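Local coordinates for protein F420-H2 Dependent Reductase A (Mycobacterium smegmatis str. MC2 155, PDB 3H96) that probably uses the deazaflavin coenzyme F420 for redox chemistry and belongs to a mycobacterial family of F420H2-dependent reductases linked to aflatoxin degradation, at residues A[35-40]-A[77-83]; A[65-70]-A[122-128]. All coordinates share one frame; numbering follows the deposited sequence.

Interaction 1: residues A[35-40]-A[77-83]; sequences VHHVGR and WYYNLTT
N80 on helix 76-84 and H37 near the end of strand 32-38 show how one carboxamide can join a helix to a strand end by using both of its polar atoms. The helix packs across the end of this strand of the antiparallel sheet, the short segments crossing at 79°. N80 ND2 donates to H37 ND1 at 2.9 Å, an almost straight bond (170°) in which the amide nitrogen lies in the imidazole plane and the ring nitrogen in the amide plane. Its OD1 accepts from the backbone N of R40 at 3.0 Å, and here the donor stands well above the carbonyl plane. With CG beside its own backbone N (chi1 -71°), the amide faces the bend where the strand gives way to G39 and R40.

Water extends this polar part. One molecule donates to V38 O (2.6 Å) and to N80 O (2.9 Å), while another bridges R40 NH1 and T83 OG1.

The aromatic part centres on H37. W77 CB lies over the middle of one imidazole face, 3.5 Å from the ring centroid, a CH-pi contact; the indole then turns away and offers its edge to the same ring. Apolar contacts continue back along the strand toward V35: L81 CD1 meets V35 CG1 at 3.7 Å and L81 CD2 lies against H37 CB.

At the outer end, the extended R40 side chain runs alongside Y79, its NE 3.5 Å from Y79 CB, and Y79 CG lies over one guanidinium face.

On the neighbouring strand 45-51, T48 OG1 bonds H37 NE2. Held at ND1 by N80 and at NE2 by T48, the imidazole is fixed in its rotation, and the carboxamide that holds it is in turn positioned by the backbone N of R40.

Interaction 2: residues A[65-70]-A[122-128]; sequences FASKAG and FADYEKK
This is a loop-on-helix contact of mainly van der Waals character, in which the turn following strand 61-65 lies against one side of helix 121-128; it illustrates how an aromatic ring can serve as a platform for backbone. Y125 is that platform. A69 CA sits over one face of its ring, 3.8 Å from the centroid, as a CH-pi contact, and A69 C comes to 3.5 Å from Y125 CD1. S67 CB approaches the ring obliquely, 3.7 Å from Y125 CD2. With its CG beside the backbone N (chi1 -56°), Y125 holds the ring against the turn, while the backbone N of F122 lies over the opposite face.

G70 brings the two backbones together, its CA only 4.0 Å from Y125 CA. Its backbone, at a positive phi of 75°, lies directly against the helix, with G70 O 3.5 Å from K128 CB.

Toward the strand, the F122 ring reaches F65 through CE1, which lies 3.9 Å from F65 CB, and the same carbon touches S67 OG; the two phenyl planes are steeply inclined at 64°. At the other end the contact turns polar and goes through water. K128, bent at chi3, brings NZ back toward the turn, where one water links it to A69 O, and a second water joins G70 O to K128 O.

The surroundings tie both segments into the fold. R133 donates to the carbonyls of A66 and S67, E126 forms a salt bridge with R108, and Y112 OH bonds F122 O. I111 and Q115 of helix 105-118 pack on F65, so the contact joins the end of strand 61-65 to the two successive helices 105-118 and 121-128.

From the N terminus, strand 32-38 runs into the G39 turn, and interaction 1 closes the loop that begins there when the chain returns as helix 76-84. Before it does so, strand 61-65 and the turn that follows have already supplied the first half of interaction 2, which closes its own, longer loop when helix 121-128 returns to this turn. The two contacts therefore cross rather than nest. Their centres are about 19 Å apart, yet they meet at F65 and A66: W77 CZ2 lies 3.5 Å from F65 O and 3.6 Å from A66 CA, and Y78 CB packs on A66 CB. Together they connect the sheet, helix 76-84 and helix 121-128.

Interaction 1: residues A[35-40]-A[77-83]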
ATOM      1  N   VAL A  35       5.096  -4.439   3.135  1.00 10.39           N
ATOM      2  CA  VAL A  35       5.722  -4.345   1.808  1.00 10.50           C
ATOM      3  C   VAL A  35       7.214  -4.268   2.020  1.00 10.84           C
ATOM      4  O   VAL A  35       7.721  -3.343   2.715  1.00 10.66           O
ATOM      5  CB  VAL A  35       5.223  -3.107   1.058  1.00 10.76           C
ATOM      6  CG1 VAL A  35       6.002  -2.919  -0.282  1.00 10.29           C
ATOM      7  CG2 VAL A  35       3.616  -3.136   0.939  1.00  7.86           C
ATOM      8  N   HIS A  36       7.946  -5.219   1.451  1.00 12.29           N
ATOM      9  CA  HIS A  36       9.420  -5.151   1.509  1.00 13.54           C
ATOM     10  C   HIS A  36       9.846  -4.454   0.236  1.00 13.95           C
ATOM     11  O   HIS A  36       9.502  -4.923  -0.868  1.00 15.41           O
ATOM     12  CB  HIS A  36      10.086  -6.555   1.514  1.00 14.50           C
ATOM     13  CG  HIS A  36       9.872  -7.340   2.763  1.00 16.15           C
ATOM     14  ND1 HIS A  36       8.620  -7.711   3.204  1.00 19.31           N
ATOM     15  CD2 HIS A  36      10.754  -7.875   3.641  1.00 17.62           C
ATOM     16  CE1 HIS A  36       8.730  -8.411   4.316  1.00 17.15           C
ATOM     17  NE2 HIS A  36      10.021  -8.545   4.588  1.00 22.46           N
ATOM     18  N   HIS A  37      10.606  -3.370   0.374  1.00 12.85           N
ATOM     19  CA  HIS A  37      11.039  -2.592  -0.757  1.00 13.10           C
ATOM     20  C   HIS A  37      12.508  -2.222  -0.560  1.00 14.30           C
ATOM     21  O   HIS A  37      13.098  -2.430   0.543  1.00 12.49           O
ATOM     22  CB  HIS A  37      10.141  -1.336  -1.005  1.00 12.73           C
ATOM     23  CG  HIS A  37       9.935  -0.483   0.209  1.00 13.47           C
ATOM     24  ND1 HIS A  37      10.516   0.765   0.349  1.00 12.68           N
ATOM     25  CD2 HIS A  37       9.241  -0.704   1.355  1.00 11.61           C
ATOM     26  CE1 HIS A  37      10.207   1.261   1.536  1.00 11.02           C
ATOM     27  NE2 HIS A  37       9.406   0.400   2.154  1.00 10.37           N
ATOM     28  N   VAL A  38      13.092  -1.666  -1.620  1.00 13.86           N
ATOM     29  CA  VAL A  38      14.486  -1.313  -1.558  0.50 14.68           C
ATOM     30  C   VAL A  38      14.669   0.066  -2.154  1.00 14.43           C
ATOM     31  O   VAL A  38      14.122   0.378  -3.219  1.00 14.54           O
ATOM     32  CB  VAL A  38      15.362  -2.378  -2.285  0.50 14.85           C
ATOM     33  CG1 VAL A  38      15.536  -2.036  -3.754  0.50 15.35           C
ATOM     34  CG2 VAL A  38      16.741  -2.509  -1.617  0.50 16.01           C
ATOM     35  N   GLY A  39      15.435   0.898  -1.449  1.00 14.57           N
ATOM     36  CA  GLY A  39      15.594   2.313  -1.842  1.00 13.30           C
ATOM     37  C   GLY A  39      16.197   2.436  -3.229  1.00 12.95           C
ATOM     38  O   GLY A  39      17.272   1.886  -3.476  1.00 11.78           O
ATOM     39  N   ARG A  40      15.468   3.100  -4.138  1.00 11.21           N
ATOM     40  CA  ARG A  40      15.896   3.234  -5.494  1.00 11.46           C
ATOM     41  C   ARG A  40      17.190   4.051  -5.602  1.00 12.18           C
ATOM     42  O   ARG A  40      17.860   3.983  -6.601  1.00 14.16           O
ATOM     43  CB  ARG A  40      14.779   3.832  -6.327  1.00 11.18           C
ATOM     44  CG  ARG A  40      14.366   5.248  -5.847  1.00 12.18           C
ATOM     45  CD  ARG A  40      13.712   6.040  -6.980  1.00 16.06           C
ATOM     46  NE  ARG A  40      13.490   7.423  -6.543  1.00 18.50           N
ATOM     47  CZ  ARG A  40      13.429   8.472  -7.358  1.00 18.84           C
ATOM     48  NH1 ARG A  40      13.498   8.309  -8.680  1.00 11.52           N
ATOM     49  NH2 ARG A  40      13.252   9.678  -6.837  1.00 16.70           N
ATOM     50  N   TRP A  77       8.458   4.635  -0.627  1.00  8.36           N
ATOM     51  CA  TRP A  77       8.167   3.252  -1.102  1.00  8.16           C
ATOM     52  C   TRP A  77       7.543   3.149  -2.531  1.00  8.51           C
ATOM     53  O   TRP A  77       7.790   2.207  -3.293  1.00 11.10           O
ATOM     54  CB  TRP A  77       7.375   2.464  -0.076  1.00  9.17           C
ATOM     55  CG  TRP A  77       5.980   2.948   0.217  1.00  7.71           C
ATOM     56  CD1 TRP A  77       5.586   3.709   1.314  1.00  7.89           C
ATOM     57  CD2 TRP A  77       4.808   2.711  -0.555  1.00  9.08           C
ATOM     58  NE1 TRP A  77       4.209   3.934   1.250  1.00  9.83           N
ATOM     59  CE2 TRP A  77       3.729   3.349   0.107  1.00  9.14           C
ATOM     60  CE3 TRP A  77       4.553   2.028  -1.756  1.00  8.90           C
ATOM     61  CZ2 TRP A  77       2.437   3.278  -0.357  1.00 12.04           C
ATOM     62  CZ3 TRP A  77       3.282   2.002  -2.241  1.00 10.71           C
ATOM     63  CH2 TRP A  77       2.216   2.608  -1.536  1.00 10.59           C
ATOM     64  N   TYR A  78       6.781   4.172  -2.909  1.00  7.97           N
ATOM     65  CA  TYR A  78       6.124   4.237  -4.196  1.00  7.95           C
ATOM     66  C   TYR A  78       7.182   4.162  -5.296  1.00  8.22           C
ATOM     67  O   TYR A  78       7.096   3.286  -6.161  1.00  9.50           O
ATOM     68  CB  TYR A  78       5.242   5.501  -4.301  1.00  8.08           C
ATOM     69  CG  TYR A  78       4.898   5.847  -5.743  1.00  8.80           C
ATOM     70  CD1 TYR A  78       3.986   5.086  -6.466  1.00  9.94           C
ATOM     71  CD2 TYR A  78       5.522   6.927  -6.397  1.00  8.94           C
ATOM     72  CE1 TYR A  78       3.741   5.353  -7.810  1.00 12.97           C
ATOM     73  CE2 TYR A  78       5.267   7.209  -7.759  1.00 13.39           C
ATOM     74  CZ  TYR A  78       4.373   6.426  -8.438  1.00 11.81           C
ATOM     75  OH  TYR A  78       4.088   6.686  -9.744  1.00 17.17           O
ATOM     76  N   TYR A  79       8.212   5.030  -5.232  1.00  9.99           N
ATOM     77  CA  TYR A  79       9.274   5.085  -6.242  1.00 10.56           C
ATOM     78  C   TYR A  79      10.083   3.809  -6.155  1.00 11.31           C
ATOM     79  O   TYR A  79      10.600   3.319  -7.169  1.00 12.21           O
ATOM     80  CB  TYR A  79      10.198   6.301  -5.980  1.00 11.55           C
ATOM     81  CG  TYR A  79       9.441   7.572  -6.206  1.00 14.08           C
ATOM     82  CD1 TYR A  79       9.088   7.975  -7.514  1.00 16.31           C
ATOM     83  CD2 TYR A  79       9.020   8.322  -5.154  1.00 13.47           C
ATOM     84  CE1 TYR A  79       8.368   9.130  -7.727  1.00 15.60           C
ATOM     85  CE2 TYR A  79       8.314   9.461  -5.333  1.00 12.69           C
ATOM     86  CZ  TYR A  79       7.997   9.874  -6.614  1.00 17.40           C
ATOM     87  OH  TYR A  79       7.239  10.978  -6.800  1.00 13.23           O
ATOM     88  N   ASN A  80      10.283   3.315  -4.927  1.00 13.05           N
ATOM     89  CA  ASN A  80      11.073   2.077  -4.759  1.00 12.51           C
ATOM     90  C   ASN A  80      10.409   0.911  -5.492  1.00 12.73           C
ATOM     91  O   ASN A  80      11.071   0.155  -6.226  1.00 12.19           O
ATOM     92  CB  ASN A  80      11.168   1.761  -3.279  1.00 11.77           C
ATOM     93  CG  ASN A  80      12.093   2.750  -2.532  1.00 12.89           C
ATOM     94  OD1 ASN A  80      12.708   3.607  -3.133  1.00 11.52           O
ATOM     95  ND2 ASN A  80      12.137   2.644  -1.230  1.00  9.43           N
ATOM     96  N   LEU A  81       9.094   0.755  -5.294  1.00 11.95           N
ATOM     97  CA  LEU A  81       8.371  -0.350  -5.951  1.00 11.46           C
ATOM     98  C   LEU A  81       8.310  -0.241  -7.484  1.00 13.06           C
ATOM     99  O   LEU A  81       8.635  -1.211  -8.174  1.00 13.30           O
ATOM    100  CB  LEU A  81       6.974  -0.515  -5.359  1.00 12.96           C
ATOM    101  CG  LEU A  81       6.876  -0.988  -3.892  1.00 14.17           C
ATOM    102  CD1 LEU A  81       5.382  -1.264  -3.524  1.00 14.26           C
ATOM    103  CD2 LEU A  81       7.676  -2.286  -3.802  1.00 13.72           C
ATOM    104  N   THR A  82       7.962   0.943  -8.016  1.00 13.74           N
ATOM    105  CA  THR A  82       7.776   1.094  -9.449  1.00 15.70           C
ATOM    106  C   THR A  82       9.148   1.043 -10.142  1.00 17.04           C
ATOM    107  O   THR A  82       9.231   0.738 -11.337  1.00 18.98           O
ATOM    108  CB  THR A  82       7.121   2.416  -9.788  1.00 15.92           C
ATOM    109  OG1 THR A  82       7.939   3.507  -9.283  1.00 15.86           O
ATOM    110  CG2 THR A  82       5.635   2.469  -9.235  1.00 14.62           C
ATOM    111  N   THR A  83      10.205   1.392  -9.408  1.00 15.70           N
ATOM    112  CA  THR A  83      11.552   1.244  -9.936  1.00 15.69           C
ATOM    113  C   THR A  83      11.960  -0.222 -10.019  1.00 16.33           C
ATOM    114  O   THR A  83      12.454  -0.691 -11.066  1.00 18.36           O
ATOM    115  CB  THR A  83      12.600   2.033  -9.147  1.00 16.60           C
ATOM    116  OG1 THR A  83      12.372   3.436  -9.334  1.00 11.52           O
ATOM    117  CG2 THR A  83      14.005   1.660  -9.675  1.00 15.92           C
TER
HETATM  118  O   HOH W   1      11.549  -1.975  -4.123  1.00 13.30           O
HETATM  119  O   HOH W   2      13.934   0.377  -5.814  1.00 24.67           O
HETATM  120  O   HOH W   3      14.271   5.449 -10.053  1.00 20.20           O

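Interaction 2: residues A[65-70]-A[122-128]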
ATOM      1  N   PHE A  65      -1.983   2.127  -1.790  1.00  7.81           N
ATOM      2  CA  PHE A  65      -2.334   3.527  -2.081  1.00  8.78           C
ATOM      3  C   PHE A  65      -1.209   4.308  -1.588  1.00  8.52           C
ATOM      4  O   PHE A  65      -0.935   4.285  -0.361  1.00  9.84           O
ATOM      5  CB  PHE A  65      -3.629   3.912  -1.288  1.00  8.90           C
ATOM      6  CG  PHE A  65      -4.807   3.089  -1.711  1.00 11.45           C
ATOM      7  CD1 PHE A  65      -5.599   3.473  -2.852  1.00  8.82           C
ATOM      8  CD2 PHE A  65      -5.036   1.850  -1.129  1.00 13.13           C
ATOM      9  CE1 PHE A  65      -6.603   2.661  -3.318  1.00 10.49           C
ATOM     10  CE2 PHE A  65      -6.083   1.021  -1.608  1.00  8.69           C
ATOM     11  CZ  PHE A  65      -6.858   1.424  -2.677  1.00 13.29           C
ATOM     12  N   ALA A  66      -0.553   5.048  -2.470  1.00  9.20           N
ATOM     13  CA  ALA A  66       0.610   5.846  -2.026  1.00  9.59           C
ATOM     14  C   ALA A  66       0.194   7.189  -1.415  1.00 11.83           C
ATOM     15  O   ALA A  66       0.584   8.259  -1.908  1.00 13.00           O
ATOM     16  CB  ALA A  66       1.612   6.023  -3.199  1.00 10.00           C
ATOM     17  N   SER A  67      -0.629   7.125  -0.380  1.00 10.68           N
ATOM     18  CA  SER A  67      -1.364   8.268   0.144  1.00 13.20           C
ATOM     19  C   SER A  67      -0.527   9.183   1.055  1.00 14.51           C
ATOM     20  O   SER A  67      -0.659  10.421   1.023  1.00 15.05           O
ATOM     21  CB  SER A  67      -2.576   7.719   0.921  1.00 11.40           C
ATOM     22  OG  SER A  67      -2.181   6.700   1.825  1.00 13.64           O
ATOM     23  N   LYS A  68       0.353   8.582   1.842  1.00 15.37           N
ATOM     24  CA  LYS A  68       1.209   9.348   2.764  1.00 18.23           C
ATOM     25  C   LYS A  68       0.395  10.423   3.532  1.00 19.11           C
ATOM     26  O   LYS A  68       0.802  11.583   3.638  1.00 19.85           O
ATOM     27  CB  LYS A  68       2.411   9.980   2.025  1.00 18.35           C
ATOM     28  CG  LYS A  68       3.464  10.497   2.995  1.00 21.12           C
ATOM     29  CD  LYS A  68       4.831  10.470   2.380  1.00 25.12           C
ATOM     30  CE  LYS A  68       5.300  11.805   1.947  1.00 28.29           C
ATOM     31  NZ  LYS A  68       6.157  12.402   3.001  1.00 28.76           N
ATOM     32  N   ALA A  69      -0.786  10.013   3.987  1.00 19.16           N
ATOM     33  CA  ALA A  69      -1.708  10.860   4.756  1.00 20.18           C
ATOM     34  C   ALA A  69      -1.976  12.196   4.060  1.00 20.37           C
ATOM     35  O   ALA A  69      -2.156  13.234   4.729  1.00 19.00           O
ATOM     36  CB  ALA A  69      -1.120  11.113   6.206  1.00 21.63           C
ATOM     37  N   GLY A  70      -1.975  12.200   2.732  1.00 18.65           N
ATOM     38  CA  GLY A  70      -2.394  13.422   2.027  1.00 18.06           C
ATOM     39  C   GLY A  70      -1.308  14.510   2.090  1.00 18.87           C
ATOM     40  O   GLY A  70      -1.584  15.691   1.886  1.00 18.19           O
ATOM     41  N   PHE A 122      -9.565   8.468   3.289  1.00 12.94           N
ATOM     42  CA  PHE A 122      -8.909   8.489   1.972  1.00 14.94           C
ATOM     43  C   PHE A 122      -9.462   9.625   1.068  1.00 16.37           C
ATOM     44  O   PHE A 122      -8.695  10.176   0.258  1.00 15.86           O
ATOM     45  CB  PHE A 122      -8.923   7.139   1.295  1.00 12.89           C
ATOM     46  CG  PHE A 122      -7.852   6.193   1.854  1.00 16.66           C
ATOM     47  CD1 PHE A 122      -6.613   6.069   1.223  1.00 12.34           C
ATOM     48  CD2 PHE A 122      -8.082   5.478   3.034  1.00 12.21           C
ATOM     49  CE1 PHE A 122      -5.601   5.240   1.766  1.00 15.79           C
ATOM     50  CE2 PHE A 122      -7.063   4.670   3.585  1.00 18.48           C
ATOM     51  CZ  PHE A 122      -5.850   4.549   2.932  1.00 16.25           C
ATOM     52  N   ALA A 123     -10.749   9.970   1.227  1.00 16.09           N
ATOM     53  CA  ALA A 123     -11.312  11.080   0.463  1.00 17.91           C
ATOM     54  C   ALA A 123     -10.718  12.398   0.957  1.00 20.09           C
ATOM     55  O   ALA A 123     -10.480  13.308   0.178  1.00 19.03           O
ATOM     56  CB  ALA A 123     -12.897  11.125   0.517  1.00 19.08           C
ATOM     57  N   ASP A 124     -10.428  12.487   2.246  1.00 19.85           N
ATOM     58  CA  ASP A 124      -9.764  13.700   2.743  1.00 20.02           C
ATOM     59  C   ASP A 124      -8.353  13.790   2.167  1.00 18.32           C
ATOM     60  O   ASP A 124      -7.910  14.876   1.769  1.00 17.07           O
ATOM     61  CB  ASP A 124      -9.770  13.733   4.282  1.00 21.71           C
ATOM     62  CG  ASP A 124      -9.126  15.030   4.861  1.00 30.57           C
ATOM     63  OD1 ASP A 124      -9.690  16.130   4.657  1.00 37.55           O
ATOM     64  OD2 ASP A 124      -8.029  14.959   5.485  1.00 38.08           O
ATOM     65  N   TYR A 125      -7.627  12.659   2.045  1.00 16.53           N
ATOM     66  CA  TYR A 125      -6.259  12.765   1.503  1.00 16.61           C
ATOM     67  C   TYR A 125      -6.315  13.347   0.106  1.00 18.19           C
ATOM     68  O   TYR A 125      -5.459  14.138  -0.280  1.00 16.27           O
ATOM     69  CB  TYR A 125      -5.522  11.430   1.441  1.00 16.59           C
ATOM     70  CG  TYR A 125      -5.440  10.717   2.768  1.00 18.33           C
ATOM     71  CD1 TYR A 125      -5.395  11.418   3.989  1.00 24.15           C
ATOM     72  CD2 TYR A 125      -5.372   9.340   2.799  1.00 21.53           C
ATOM     73  CE1 TYR A 125      -5.306  10.729   5.209  1.00 25.48           C
ATOM     74  CE2 TYR A 125      -5.289   8.673   3.948  1.00 24.87           C
ATOM     75  CZ  TYR A 125      -5.238   9.348   5.154  1.00 28.63           C
ATOM     76  OH  TYR A 125      -5.173   8.585   6.294  1.00 30.59           O
ATOM     77  N   GLU A 126      -7.324  12.931  -0.657  1.00 17.30           N
ATOM     78  CA  GLU A 126      -7.376  13.395  -1.998  1.00 19.63           C
ATOM     79  C   GLU A 126      -7.755  14.893  -2.046  1.00 21.19           C
ATOM     80  O   GLU A 126      -7.281  15.612  -2.942  1.00 18.78           O
ATOM     81  CB  GLU A 126      -8.359  12.553  -2.785  1.00 20.52           C
ATOM     82  CG  GLU A 126      -7.706  12.116  -4.010  1.00 24.86           C
ATOM     83  CD  GLU A 126      -8.438  11.063  -4.787  1.00 24.24           C
ATOM     84  OE1 GLU A 126      -9.683  10.922  -4.629  1.00 24.59           O
ATOM     85  OE2 GLU A 126      -7.720  10.399  -5.562  1.00 22.72           O
ATOM     86  N   LYS A 127      -8.589  15.361  -1.096  1.00 21.88           N
ATOM     87  CA  LYS A 127      -8.880  16.799  -1.074  1.00 24.72           C
ATOM     88  C   LYS A 127      -7.629  17.601  -0.703  1.00 24.13           C
ATOM     89  O   LYS A 127      -7.376  18.619  -1.318  1.00 25.46           O
ATOM     90  CB  LYS A 127     -10.079  17.161  -0.175  1.00 26.81           C
ATOM     91  CG  LYS A 127     -11.401  16.494  -0.667  1.00 31.31           C
ATOM     92  CD  LYS A 127     -12.666  17.215  -0.229  1.00 39.81           C
ATOM     93  CE  LYS A 127     -13.675  17.280  -1.411  1.00 39.69           C
ATOM     94  NZ  LYS A 127     -14.164  18.697  -1.645  1.00 42.01           N
ATOM     95  N   LYS A 128      -6.865  17.154   0.290  1.00 22.74           N
ATOM     96  CA  LYS A 128      -5.517  17.711   0.617  1.00 22.96           C
ATOM     97  C   LYS A 128      -4.490  17.772  -0.530  1.00 20.91           C
ATOM     98  O   LYS A 128      -3.630  18.622  -0.545  1.00 20.86           O
ATOM     99  CB  LYS A 128      -4.874  16.899   1.777  1.00 21.53           C
ATOM    100  CG  LYS A 128      -5.547  17.124   3.147  1.00 26.14           C
ATOM    101  CD  LYS A 128      -4.767  16.435   4.297  1.00 32.87           C
ATOM    102  CE  LYS A 128      -3.438  17.202   4.643  1.00 36.38           C
ATOM    103  NZ  LYS A 128      -2.930  16.807   6.027  1.00 44.07           N
TER
HETATM  104  O   HOH W   4      -3.944  14.178   6.695  1.00 29.62           O
HETATM  105  O   HOH W   5      -0.839  18.147  -0.063  1.00 28.61           O